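PDB 4HXF: peptidase S9 prolyl oligopeptidase catalytic domain-containing protein from Pyrococcus horikoshii, which probably works as a serine peptidase of the acylaminoacyl peptidase type, pairing a beta-propeller with an alpha/beta-hydrolase domain and assembling into a self-compartmentalizing hexamer. Local coordinates for residues T44-N49 / T336-L341; I313-K316 / P322-L325; A536-I541 / L555-V560; H542-E545 / P550-Q553. All coordinates share one frame; numbering follows the deposited sequence.

Contact 1 of 4, residues T44-N49 / T336-L341; sequences TIVIEN and TDYNGL
In the beta-propeller, Tyr338 and Thr336, on the segment that leaves the last blade, reach back to Val46 and Glu48 on strand 40-49 of the first blade. The tyrosine approaches Val46 head-on, and its hydroxyl sits astride the fork of the valine: Tyr338 OH is 3.9 Å from both Val46 CG1 and Val46 CG2. Two residues along the strand, Glu48 keeps CG beside its backbone N (chi1 -56°) and then runs out extended, which carries the carboxylate across to the threonine. Glu48 OE2 there meets the methyl of Thr336, with OE2 to CG2 at 3.9 Å. The threonine hydroxyl faces elsewhere, bonding to Glu324 OE2 and Leu325 N in the neighbouring hairpin. A type I turn from Asp337 to Gly340, closed by Gly340 N on Asp337 O at 3.2 Å, bends the chain into helix 340-343 just past the contact. Asp337 O also accepts a hydrogen bond from Arg116 of the second subunit.

Glu48 OE2 and Tyr338 OH are 4.3 Å apart, too far to bond directly. Tyr29 OH joins them instead, hydrogen-bonding to both, and Arg55 adds a salt bridge to the same carboxylate oxygen. Across the two segments themselves the touch is therefore van der Waals, between methyls and polar tips. The buried carboxylate of Glu48 is answered from strands 26-35 and 54-59 on its own blade, and Arg55 probably helps to keep it ionised.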
loop_
_atom_site.group_PDB
_atom_site.type_symbol
_atom_site.label_atom_id
_atom_site.label_comp_id
_atom_site.label_asym_id
_atom_site.label_seq_id
_atom_site.Cartn_x
_atom_site.Cartn_y
_atom_site.Cartn_z
ATOM N N THR A 44 13.926 23.953 -10.318
ATOM C CA THR A 44 15.335 23.592 -10.616
ATOM C C THR A 44 16.240 24.724 -10.363
ATOM O O THR A 44 16.024 25.829 -10.864
ATOM C CB THR A 44 15.488 23.101 -12.092
ATOM O OG1 THR A 44 14.507 22.077 -12.394
ATOM C CG2 THR A 44 16.936 22.521 -12.390
ATOM N N ILE A 45 17.270 24.500 -9.550
ATOM C CA ILE A 45 18.279 25.541 -9.412
ATOM C C ILE A 45 19.262 25.424 -10.552
ATOM O O ILE A 45 19.761 24.316 -10.877
ATOM C CB ILE A 45 19.018 25.428 -8.026
ATOM C CG1 ILE A 45 18.067 25.719 -6.881
ATOM C CG2 ILE A 45 20.247 26.305 -8.001
ATOM C CD1 ILE A 45 18.623 25.260 -5.487
ATOM N N VAL A 46 19.581 26.550 -11.178
ATOM C CA VAL A 46 20.553 26.615 -12.255
ATOM C C VAL A 46 21.717 27.431 -11.756
ATOM O O VAL A 46 21.535 28.493 -11.146
ATOM C CB VAL A 46 19.936 27.257 -13.534
ATOM C CG1 VAL A 46 21.000 27.270 -14.678
ATOM C CG2 VAL A 46 18.640 26.499 -13.898
ATOM N N ILE A 47 22.910 26.938 -11.971
ATOM C CA ILE A 47 24.155 27.635 -11.591
ATOM C C ILE A 47 24.903 27.886 -12.849
ATOM O O ILE A 47 25.236 26.951 -13.638
ATOM C CB ILE A 47 25.011 26.768 -10.644
ATOM C CG1 ILE A 47 24.157 26.447 -9.345
ATOM C CG2 ILE A 47 26.344 27.437 -10.318
ATOM C CD1 ILE A 47 24.501 25.138 -8.725
ATOM N N GLU A 48 25.125 29.166 -13.113
ATOM C CA GLU A 48 25.879 29.559 -14.307
ATOM C C GLU A 48 27.215 30.093 -13.991
ATOM O O GLU A 48 27.392 30.880 -13.033
ATOM C CB GLU A 48 25.208 30.601 -15.129
ATOM C CG GLU A 48 23.888 30.125 -15.478
ATOM C CD GLU A 48 23.341 30.748 -16.735
ATOM O OE1 GLU A 48 23.994 31.541 -17.478
ATOM O OE2 GLU A 48 22.165 30.423 -16.893
ATOM N N ASN A 49 28.187 29.674 -14.798
ATOM C CA ASN A 49 29.561 30.170 -14.503
ATOM C C ASN A 49 29.849 31.148 -15.580
ATOM O O ASN A 49 29.972 30.704 -16.711
ATOM C CB ASN A 49 30.665 29.104 -14.534
ATOM C CG ASN A 49 32.069 29.748 -14.320
ATOM O OD1 ASN A 49 32.529 30.570 -15.116
ATOM N ND2 ASN A 49 32.644 29.490 -13.182
ATOM N N THR A 336 20.311 35.361 -20.179
ATOM C CA THR A 336 19.455 34.146 -20.448
ATOM C C THR A 336 18.446 34.539 -21.528
ATOM O O THR A 336 18.036 35.717 -21.660
ATOM C CB THR A 336 18.762 33.561 -19.242
ATOM O OG1 THR A 336 17.733 34.446 -18.750
ATOM C CG2 THR A 336 19.674 33.192 -18.081
ATOM N N ASP A 337 17.896 33.525 -22.214
ATOM C CA ASP A 337 16.879 33.726 -23.162
ATOM C C ASP A 337 15.904 32.499 -23.147
ATOM O O ASP A 337 15.633 31.860 -24.171
ATOM C CB ASP A 337 17.414 33.887 -24.572
ATOM C CG ASP A 337 16.368 34.418 -25.529
ATOM O OD1 ASP A 337 15.403 35.062 -25.100
ATOM O OD2 ASP A 337 16.541 34.167 -26.740
ATOM N N TYR A 338 15.464 32.139 -21.949
ATOM C CA TYR A 338 14.640 30.932 -21.766
ATOM C C TYR A 338 13.397 30.896 -22.603
ATOM O O TYR A 338 13.098 29.855 -23.177
ATOM C CB TYR A 338 14.219 30.713 -20.314
ATOM C CG TYR A 338 15.291 30.093 -19.454
ATOM C CD1 TYR A 338 16.241 30.858 -18.823
ATOM C CD2 TYR A 338 15.432 28.730 -19.383
ATOM C CE1 TYR A 338 17.251 30.323 -18.049
ATOM C CE2 TYR A 338 16.492 28.173 -18.673
ATOM C CZ TYR A 338 17.354 28.963 -17.975
ATOM O OH TYR A 338 18.369 28.393 -17.285
ATOM N N ASN A 339 12.708 32.049 -22.759
ATOM C CA ASN A 339 11.444 32.085 -23.488
ATOM C C ASN A 339 11.527 32.588 -24.922
ATOM O O ASN A 339 10.537 32.855 -25.558
ATOM C CB ASN A 339 10.360 32.822 -22.692
ATOM C CG ASN A 339 10.058 32.160 -21.347
ATOM O OD1 ASN A 339 9.778 30.994 -21.339
ATOM N ND2 ASN A 339 10.168 32.916 -20.243
ATOM N N GLY A 340 12.788 32.750 -25.361
ATOM C CA GLY A 340 13.048 33.301 -26.692
ATOM C C GLY A 340 12.452 32.503 -27.822
ATOM O O GLY A 340 11.956 33.094 -28.805
ATOM N N LEU A 341 12.478 31.181 -27.726
ATOM C CA LEU A 341 11.927 30.369 -28.802
ATOM C C LEU A 341 10.436 30.372 -28.791
ATOM O O LEU A 341 9.814 30.405 -29.873
ATOM C CB LEU A 341 12.516 28.957 -28.802
ATOM C CG LEU A 341 14.060 28.818 -28.883
ATOM C CD1 LEU A 341 14.508 27.373 -28.908
ATOM C CD2 LEU A 341 14.573 29.555 -30.124
#

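Contact 2 of 4, residues I313-K316 / P322-L325; sequences IYLK and PAEL
Lys316 and Glu324 hold the two strands together with a reciprocal pair of backbone bonds: Lys316 N gives to Glu324 O at 3.0 Å, and Glu324 N gives back to Lys316 O at 3.0 Å. Each of these carbonyl oxygens also takes a weaker CA-H...O contact, Glu324 O from Leu315 CA at 3.3 Å and Lys316 O from Ala323 CA at 3.2 Å. The carboxylate of Glu324 works beyond the hairpin, with OE2 taken by Thr336 OG1 and Tyr338 N, and OE1 in a salt bridge to Arg321. Lys316 turns its amine to Glu332, which also receives Tyr314 OH.

The pairing is that of an antiparallel beta hairpin, strands 312-317 and 324-328, the two central strands of the last propeller blade. Next to the hydrogen-bonded Lys316-Glu324 pair comes the non-hydrogen-bonded pair Leu315-Leu325, whose CA atoms are 4.5 Å apart.

On the face bearing these two leucines, Leu325 is the hub. Its CG stands anti to the backbone N (chi1 -166°), a setting that swings CD1 back over the partner strand. There CD1 lies 3.5 Å from Tyr314 O, 3.8 Å from Leu315 CD2 and 4.2 Å from Ile313 CD1. Nearer the turn, Leu315 also rests its CB against the methyl of Ala323. Leu17 and Pro20 of strand 16-23, with Val27 and Tyr29 of strand 26-35, pack on this apolar face from the first blade.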
loop_
_atom_site.group_PDB
_atom_site.type_symbol
_atom_site.label_atom_id
_atom_site.label_comp_id
_atom_site.label_asym_id
_atom_site.label_seq_id
_atom_site.Cartn_x
_atom_site.Cartn_y
_atom_site.Cartn_z
ATOM N N ILE A 313 24.019 41.146 -10.996
ATOM C CA ILE A 313 23.054 40.456 -11.878
ATOM C C ILE A 313 21.647 40.807 -11.440
ATOM O O ILE A 313 21.405 41.107 -10.240
ATOM C CB ILE A 313 23.311 38.972 -11.884
ATOM C CG1 ILE A 313 23.377 38.374 -10.509
ATOM C CG2 ILE A 313 24.602 38.654 -12.659
ATOM C CD1 ILE A 313 22.283 37.539 -10.033
ATOM N N TYR A 314 20.736 40.739 -12.404
ATOM C CA TYR A 314 19.348 41.054 -12.101
ATOM C C TYR A 314 18.405 40.416 -13.078
ATOM O O TYR A 314 18.713 40.122 -14.210
ATOM C CB TYR A 314 19.182 42.593 -12.073
ATOM C CG TYR A 314 19.625 43.365 -13.274
ATOM C CD1 TYR A 314 20.930 43.868 -13.340
ATOM C CD2 TYR A 314 18.761 43.638 -14.347
ATOM C CE1 TYR A 314 21.363 44.585 -14.413
ATOM C CE2 TYR A 314 19.179 44.393 -15.457
ATOM C CZ TYR A 314 20.483 44.912 -15.446
ATOM O OH TYR A 314 20.906 45.640 -16.495
ATOM N N LEU A 315 17.189 40.261 -12.600
ATOM C CA LEU A 315 16.094 39.729 -13.446
ATOM C C LEU A 315 15.246 40.920 -13.910
ATOM O O LEU A 315 14.800 41.710 -13.066
ATOM C CB LEU A 315 15.203 38.823 -12.598
ATOM C CG LEU A 315 15.648 37.438 -12.189
ATOM C CD1 LEU A 315 14.719 36.688 -11.273
ATOM C CD2 LEU A 315 15.928 36.565 -13.468
ATOM N N LYS A 316 15.011 41.030 -15.226
ATOM C CA LYS A 316 14.247 42.124 -15.816
ATOM C C LYS A 316 13.031 41.484 -16.534
ATOM O O LYS A 316 13.214 40.544 -17.357
ATOM C CB LYS A 316 15.080 42.909 -16.770
ATOM C CG LYS A 316 14.242 44.050 -17.478
ATOM C CD LYS A 316 14.695 44.388 -18.868
ATOM C CE LYS A 316 16.138 44.835 -18.958
ATOM N NZ LYS A 316 16.496 45.317 -20.338
ATOM N N PRO A 322 8.169 37.631 -19.755
ATOM C CA PRO A 322 8.585 37.253 -18.398
ATOM C C PRO A 322 10.033 37.505 -18.197
ATOM O O PRO A 322 10.832 37.604 -19.140
ATOM C CB PRO A 322 8.279 35.744 -18.319
ATOM C CG PRO A 322 7.184 35.501 -19.387
ATOM C CD PRO A 322 7.547 36.488 -20.492
ATOM N N ALA A 323 10.423 37.505 -16.923
ATOM C CA ALA A 323 11.783 37.826 -16.513
ATOM C C ALA A 323 12.811 36.957 -17.208
ATOM O O ALA A 323 12.663 35.749 -17.372
ATOM C CB ALA A 323 11.987 37.650 -14.969
ATOM N N GLU A 324 13.904 37.608 -17.554
ATOM C CA GLU A 324 15.134 36.950 -17.941
ATOM C C GLU A 324 16.246 37.555 -17.106
ATOM O O GLU A 324 16.135 38.649 -16.583
ATOM C CB GLU A 324 15.464 37.102 -19.466
ATOM C CG GLU A 324 14.460 36.518 -20.436
ATOM C CD GLU A 324 14.444 34.998 -20.556
ATOM O OE1 GLU A 324 13.484 34.488 -21.182
ATOM O OE2 GLU A 324 15.396 34.295 -20.067
ATOM N N LEU A 325 17.419 36.925 -17.109
ATOM C CA LEU A 325 18.563 37.371 -16.303
ATOM C C LEU A 325 19.498 38.175 -17.147
ATOM O O LEU A 325 19.728 37.897 -18.367
ATOM C CB LEU A 325 19.344 36.187 -15.690
ATOM C CG LEU A 325 20.371 36.436 -14.564
ATOM C CD1 LEU A 325 19.681 36.902 -13.265
ATOM C CD2 LEU A 325 21.172 35.101 -14.426
#

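Contact 3 of 4, residues A536-I541 / L555-V560; sequences APLLLI and LMFYHV
Leu540 drives a forked side chain at the helix, each prong finding a different seat beside Phe557 and Tyr558. The CD1 prong fills the notch where the Tyr558 side chain leaves the backbone, lying 3.6 Å from Tyr558 N and 3.7 Å from Tyr558 CB. The other prong comes up near the plane of the Phe557 ring at its edge, Leu540 CD2 standing 4.3 Å from Phe557 CD2. Leu538, two residues earlier, crosses the phenylalanine at about a right angle, setting Leu538 CD2 3.8 Å from Phe557 CE2. Phe557 brings the CD2-CE2 side of its ring to both leucines through a chi1 of -161°, which turns CG away from its own N, and Asn473 of helix 467-478 packs on it.

Strand 538-541 and helix 555-560 run roughly antiparallel, 150° between directions with axes 9.4 Å apart, as the first two elements of a beta-alpha-beta crossover in the alpha/beta-hydrolase sheet. The side chains meet carbon to carbon, and no hydrogen bond crosses. The polar ends of Tyr558 and His559 turn to the third subunit instead, so the helix packs on the sheet with one side and meets a neighbour in the hexamer with another.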
loop_
_atom_site.group_PDB
_atom_site.type_symbol
_atom_site.label_atom_id
_atom_site.label_comp_id
_atom_site.label_asym_id
_atom_site.label_seq_id
_atom_site.Cartn_x
_atom_site.Cartn_y
_atom_site.Cartn_z
ATOM N N ALA A 536 -25.242 45.500 -14.955
ATOM C CA ALA A 536 -24.409 44.692 -15.834
ATOM C C ALA A 536 -24.148 43.339 -15.246
ATOM O O ALA A 536 -23.936 43.239 -14.038
ATOM C CB ALA A 536 -23.033 45.401 -16.033
ATOM N N PRO A 537 -24.111 42.299 -16.065
ATOM C CA PRO A 537 -23.727 40.979 -15.521
ATOM C C PRO A 537 -22.347 40.968 -14.876
ATOM O O PRO A 537 -21.392 41.606 -15.404
ATOM C CB PRO A 537 -23.744 40.039 -16.727
ATOM C CG PRO A 537 -23.840 40.965 -17.889
ATOM C CD PRO A 537 -24.402 42.256 -17.494
ATOM N N LEU A 538 -22.270 40.275 -13.769
ATOM C CA LEU A 538 -21.063 40.256 -12.942
ATOM C C LEU A 538 -20.684 38.806 -12.588
ATOM O O LEU A 538 -21.487 38.003 -12.204
ATOM C CB LEU A 538 -21.325 41.034 -11.657
ATOM C CG LEU A 538 -20.210 40.963 -10.605
ATOM C CD1 LEU A 538 -18.881 41.654 -11.058
ATOM C CD2 LEU A 538 -20.774 41.634 -9.309
ATOM N N LEU A 539 -19.421 38.497 -12.752
ATOM C CA LEU A 539 -18.791 37.255 -12.268
ATOM C C LEU A 539 -17.938 37.627 -11.125
ATOM O O LEU A 539 -17.010 38.492 -11.235
ATOM C CB LEU A 539 -17.924 36.587 -13.351
ATOM C CG LEU A 539 -17.172 35.356 -12.877
ATOM C CD1 LEU A 539 -18.055 34.186 -12.367
ATOM C CD2 LEU A 539 -16.241 34.953 -14.056
ATOM N N LEU A 540 -18.223 37.003 -9.998
ATOM C CA LEU A 540 -17.402 37.097 -8.781
ATOM C C LEU A 540 -16.531 35.862 -8.678
ATOM O O LEU A 540 -16.980 34.706 -8.896
ATOM C CB LEU A 540 -18.291 37.240 -7.511
ATOM C CG LEU A 540 -18.938 38.604 -7.384
ATOM C CD1 LEU A 540 -20.256 38.483 -6.526
ATOM C CD2 LEU A 540 -17.904 39.643 -6.805
ATOM N N ILE A 541 -15.204 36.077 -8.454
ATOM C CA ILE A 541 -14.274 34.979 -8.259
ATOM C C ILE A 541 -13.700 35.159 -6.893
ATOM O O ILE A 541 -13.248 36.280 -6.537
ATOM C CB ILE A 541 -13.144 35.032 -9.323
ATOM C CG1 ILE A 541 -13.698 34.764 -10.704
ATOM C CG2 ILE A 541 -12.079 33.957 -8.974
ATOM C CD1 ILE A 541 -12.791 34.899 -11.925
ATOM N N LEU A 555 -19.066 36.651 -1.333
ATOM C CA LEU A 555 -20.328 35.881 -1.197
ATOM C C LEU A 555 -21.485 36.769 -0.720
ATOM O O LEU A 555 -22.662 36.627 -1.159
ATOM C CB LEU A 555 -20.112 34.651 -0.335
ATOM C CG LEU A 555 -21.337 33.727 -0.155
ATOM C CD1 LEU A 555 -21.868 33.329 -1.564
ATOM C CD2 LEU A 555 -20.991 32.441 0.681
ATOM N N MET A 556 -21.209 37.744 0.141
ATOM C CA MET A 556 -22.272 38.657 0.581
ATOM C C MET A 556 -22.800 39.435 -0.602
ATOM O O MET A 556 -23.985 39.617 -0.704
ATOM C CB MET A 556 -21.864 39.573 1.751
ATOM C CG MET A 556 -21.530 38.906 3.020
ATOM S SD MET A 556 -21.305 40.097 4.385
ATOM C CE MET A 556 -19.994 41.121 3.783
ATOM N N PHE A 557 -21.914 39.976 -1.432
ATOM C CA PHE A 557 -22.252 40.738 -2.604
ATOM C C PHE A 557 -23.073 39.865 -3.590
ATOM O O PHE A 557 -24.151 40.289 -4.053
ATOM C CB PHE A 557 -21.053 41.376 -3.230
ATOM C CG PHE A 557 -21.339 42.530 -4.180
ATOM C CD1 PHE A 557 -22.209 43.598 -3.912
ATOM C CD2 PHE A 557 -20.542 42.669 -5.308
ATOM C CE1 PHE A 557 -22.394 44.606 -4.825
ATOM C CE2 PHE A 557 -20.693 43.746 -6.177
ATOM C CZ PHE A 557 -21.545 44.745 -5.894
ATOM N N TYR A 558 -22.627 38.658 -3.807
ATOM C CA TYR A 558 -23.346 37.675 -4.590
ATOM C C TYR A 558 -24.769 37.415 -4.065
ATOM O O TYR A 558 -25.775 37.587 -4.824
ATOM C CB TYR A 558 -22.578 36.357 -4.639
ATOM C CG TYR A 558 -23.343 35.268 -5.405
ATOM C CD1 TYR A 558 -23.435 35.281 -6.785
ATOM C CD2 TYR A 558 -24.068 34.332 -4.729
ATOM C CE1 TYR A 558 -24.199 34.339 -7.465
ATOM C CE2 TYR A 558 -24.868 33.410 -5.369
ATOM C CZ TYR A 558 -24.911 33.417 -6.764
ATOM O OH TYR A 558 -25.694 32.536 -7.475
ATOM N N HIS A 559 -24.905 37.069 -2.764
ATOM C CA HIS A 559 -26.249 36.814 -2.242
ATOM C C HIS A 559 -27.217 37.998 -2.324
ATOM O O HIS A 559 -28.406 37.864 -2.633
ATOM C CB HIS A 559 -26.202 36.345 -0.774
ATOM C CG HIS A 559 -25.697 34.965 -0.561
ATOM N ND1 HIS A 559 -25.215 34.519 0.644
ATOM C CD2 HIS A 559 -25.783 33.798 -1.393
ATOM C CE1 HIS A 559 -24.983 33.130 0.540
ATOM N NE2 HIS A 559 -25.352 32.732 -0.684
ATOM N N VAL A 560 -26.659 39.180 -1.988
ATOM C CA VAL A 560 -27.466 40.398 -1.968
ATOM C C VAL A 560 -27.864 40.747 -3.374
ATOM O O VAL A 560 -29.040 41.106 -3.616
ATOM C CB VAL A 560 -26.774 41.537 -1.219
ATOM C CG1 VAL A 560 -27.433 42.855 -1.572
ATOM C CG2 VAL A 560 -26.716 41.257 0.307
#

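Contact 4 of 4, residues H542-E545 / P550-Q553; sequences HSLE and PLDQ
His542 lays one face of its imidazole over Leu551 CA, which sits toward the rim, 3.9 Å from the ring centroid and 26° off the normal, a CH-pi contact. The leucine grips the root of the ring as well, with CD1 3.9 Å from His542 CB. Its other methyl, CD2, runs alongside Leu544 and meets Leu544 CD2 at 3.7 Å, the two side chains pointing the same way. Pro550 O lies 3.3 Å from His542 NE2, but the angle is too poor for a hydrogen bond. That carbonyl instead accepts Gln553 N at 3.0 Å in the first turn leading into helix 552-563.

What fixes the ring is a bond at each nitrogen, NE2 to Cys549 O and ND1 to Ser554 OG, both in the chain flanking 550-553. Trp140 and Phe146 of the third subunit pack on Leu551 and Leu544 respectively. Replacing His542 with an alanine would probably leave Cys549 O and Ser554 OG without their mate and open a gap over the Leu551 backbone.

The imidazole thus bridges the end of strand 538-543 to the start of the following helix. Cys549 itself lines the inhibitor pocket, and in this family the connecting loop probably carries the triad aspartate, so His542, through its bond to Cys549 O, is likely to help hold that side of the site as a second-shell residue.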
loop_
_atom_site.group_PDB
_atom_site.type_symbol
_atom_site.label_atom_id
_atom_site.label_comp_id
_atom_site.label_asym_id
_atom_site.label_seq_id
_atom_site.Cartn_x
_atom_site.Cartn_y
_atom_site.Cartn_z
ATOM N N HIS A 542 -13.609 34.067 -6.133
ATOM C CA HIS A 542 -13.007 34.091 -4.813
ATOM C C HIS A 542 -12.314 32.778 -4.554
ATOM O O HIS A 542 -12.403 31.854 -5.338
ATOM C CB HIS A 542 -14.021 34.350 -3.722
ATOM C CG HIS A 542 -13.459 35.215 -2.610
ATOM N ND1 HIS A 542 -13.587 36.606 -2.622
ATOM C CD2 HIS A 542 -12.689 34.886 -1.472
ATOM C CE1 HIS A 542 -12.967 37.084 -1.522
ATOM N NE2 HIS A 542 -12.363 36.089 -0.870
ATOM N N SER A 543 -11.402 32.757 -3.560
ATOM C CA SER A 543 -10.742 31.546 -3.186
ATOM C C SER A 543 -10.799 31.364 -1.712
ATOM O O SER A 543 -10.804 32.334 -0.941
ATOM C CB SER A 543 -9.289 31.621 -3.625
ATOM O OG SER A 543 -8.637 32.761 -3.132
ATOM N N LEU A 544 -10.844 30.130 -1.282
ATOM C CA LEU A 544 -11.167 29.818 0.162
ATOM C C LEU A 544 -10.069 30.064 1.153
ATOM O O LEU A 544 -10.300 30.037 2.354
ATOM C CB LEU A 544 -11.678 28.412 0.369
ATOM C CG LEU A 544 -13.115 28.193 -0.155
ATOM C CD1 LEU A 544 -13.576 26.709 0.090
ATOM C CD2 LEU A 544 -14.111 29.163 0.497
ATOM N N GLU A 545 -8.839 30.308 0.675
ATOM C CA GLU A 545 -7.732 30.541 1.605
ATOM C C GLU A 545 -7.288 31.994 1.542
ATOM O O GLU A 545 -6.173 32.337 1.993
ATOM C CB GLU A 545 -6.581 29.530 1.371
ATOM C CG GLU A 545 -6.997 28.088 1.521
ATOM C CD GLU A 545 -5.886 27.124 1.067
ATOM O OE1 GLU A 545 -5.470 27.091 -0.098
ATOM O OE2 GLU A 545 -5.393 26.449 1.963
ATOM N N PRO A 550 -11.416 38.172 2.847
ATOM C CA PRO A 550 -12.120 36.919 3.065
ATOM C C PRO A 550 -13.377 36.765 2.225
ATOM O O PRO A 550 -13.859 37.664 1.577
ATOM C CB PRO A 550 -12.441 36.932 4.570
ATOM C CG PRO A 550 -11.432 37.882 5.181
ATOM C CD PRO A 550 -11.219 38.923 4.133
ATOM N N LEU A 551 -13.826 35.501 2.225
ATOM C CA LEU A 551 -14.978 35.039 1.369
ATOM C C LEU A 551 -16.204 35.911 1.401
ATOM O O LEU A 551 -16.872 36.067 0.384
ATOM C CB LEU A 551 -15.278 33.609 1.704
ATOM C CG LEU A 551 -16.419 32.998 0.795
ATOM C CD1 LEU A 551 -16.073 32.938 -0.712
ATOM C CD2 LEU A 551 -16.786 31.573 1.383
ATOM N N ASP A 552 -16.560 36.428 2.580
ATOM C CA ASP A 552 -17.726 37.258 2.778
ATOM C C ASP A 552 -17.755 38.403 1.759
ATOM O O ASP A 552 -18.800 38.812 1.259
ATOM C CB ASP A 552 -17.878 37.785 4.211
ATOM C CG ASP A 552 -16.788 38.741 4.591
ATOM O OD1 ASP A 552 -17.153 39.824 5.061
ATOM O OD2 ASP A 552 -15.578 38.378 4.423
ATOM N N GLN A 553 -16.577 38.887 1.421
ATOM C CA GLN A 553 -16.517 40.049 0.530
ATOM C C GLN A 553 -17.134 39.765 -0.840
ATOM O O GLN A 553 -17.736 40.645 -1.431
ATOM C CB GLN A 553 -15.089 40.547 0.309
ATOM C CG GLN A 553 -14.383 41.108 1.548
ATOM C CD GLN A 553 -15.171 42.273 2.163
ATOM O OE1 GLN A 553 -15.931 42.930 1.420
ATOM N NE2 GLN A 553 -15.043 42.517 3.502
#

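The four contacts fall into two pairs, one in each domain. Contacts 1 and 2, centres 10 Å apart, touch directly: Tyr338 N lies 2.9 Å from Glu324 OE2, a probable hydrogen bond that ties the last blade's hairpin to the segment reaching the first blade. Contacts 3 and 4, centres 12 Å apart, share strand 538-543 and helix 552-563; contact 4 sits at the end facing the active site and contact 3 farther down the same unit. The side chain of Pro550 is about 7 Å from the bound inhibitor, that of Leu540 about 14 Å. Between the pairs, centres are 33 to 43 Å apart, and nearest atoms stay at least about 21 Å from each other.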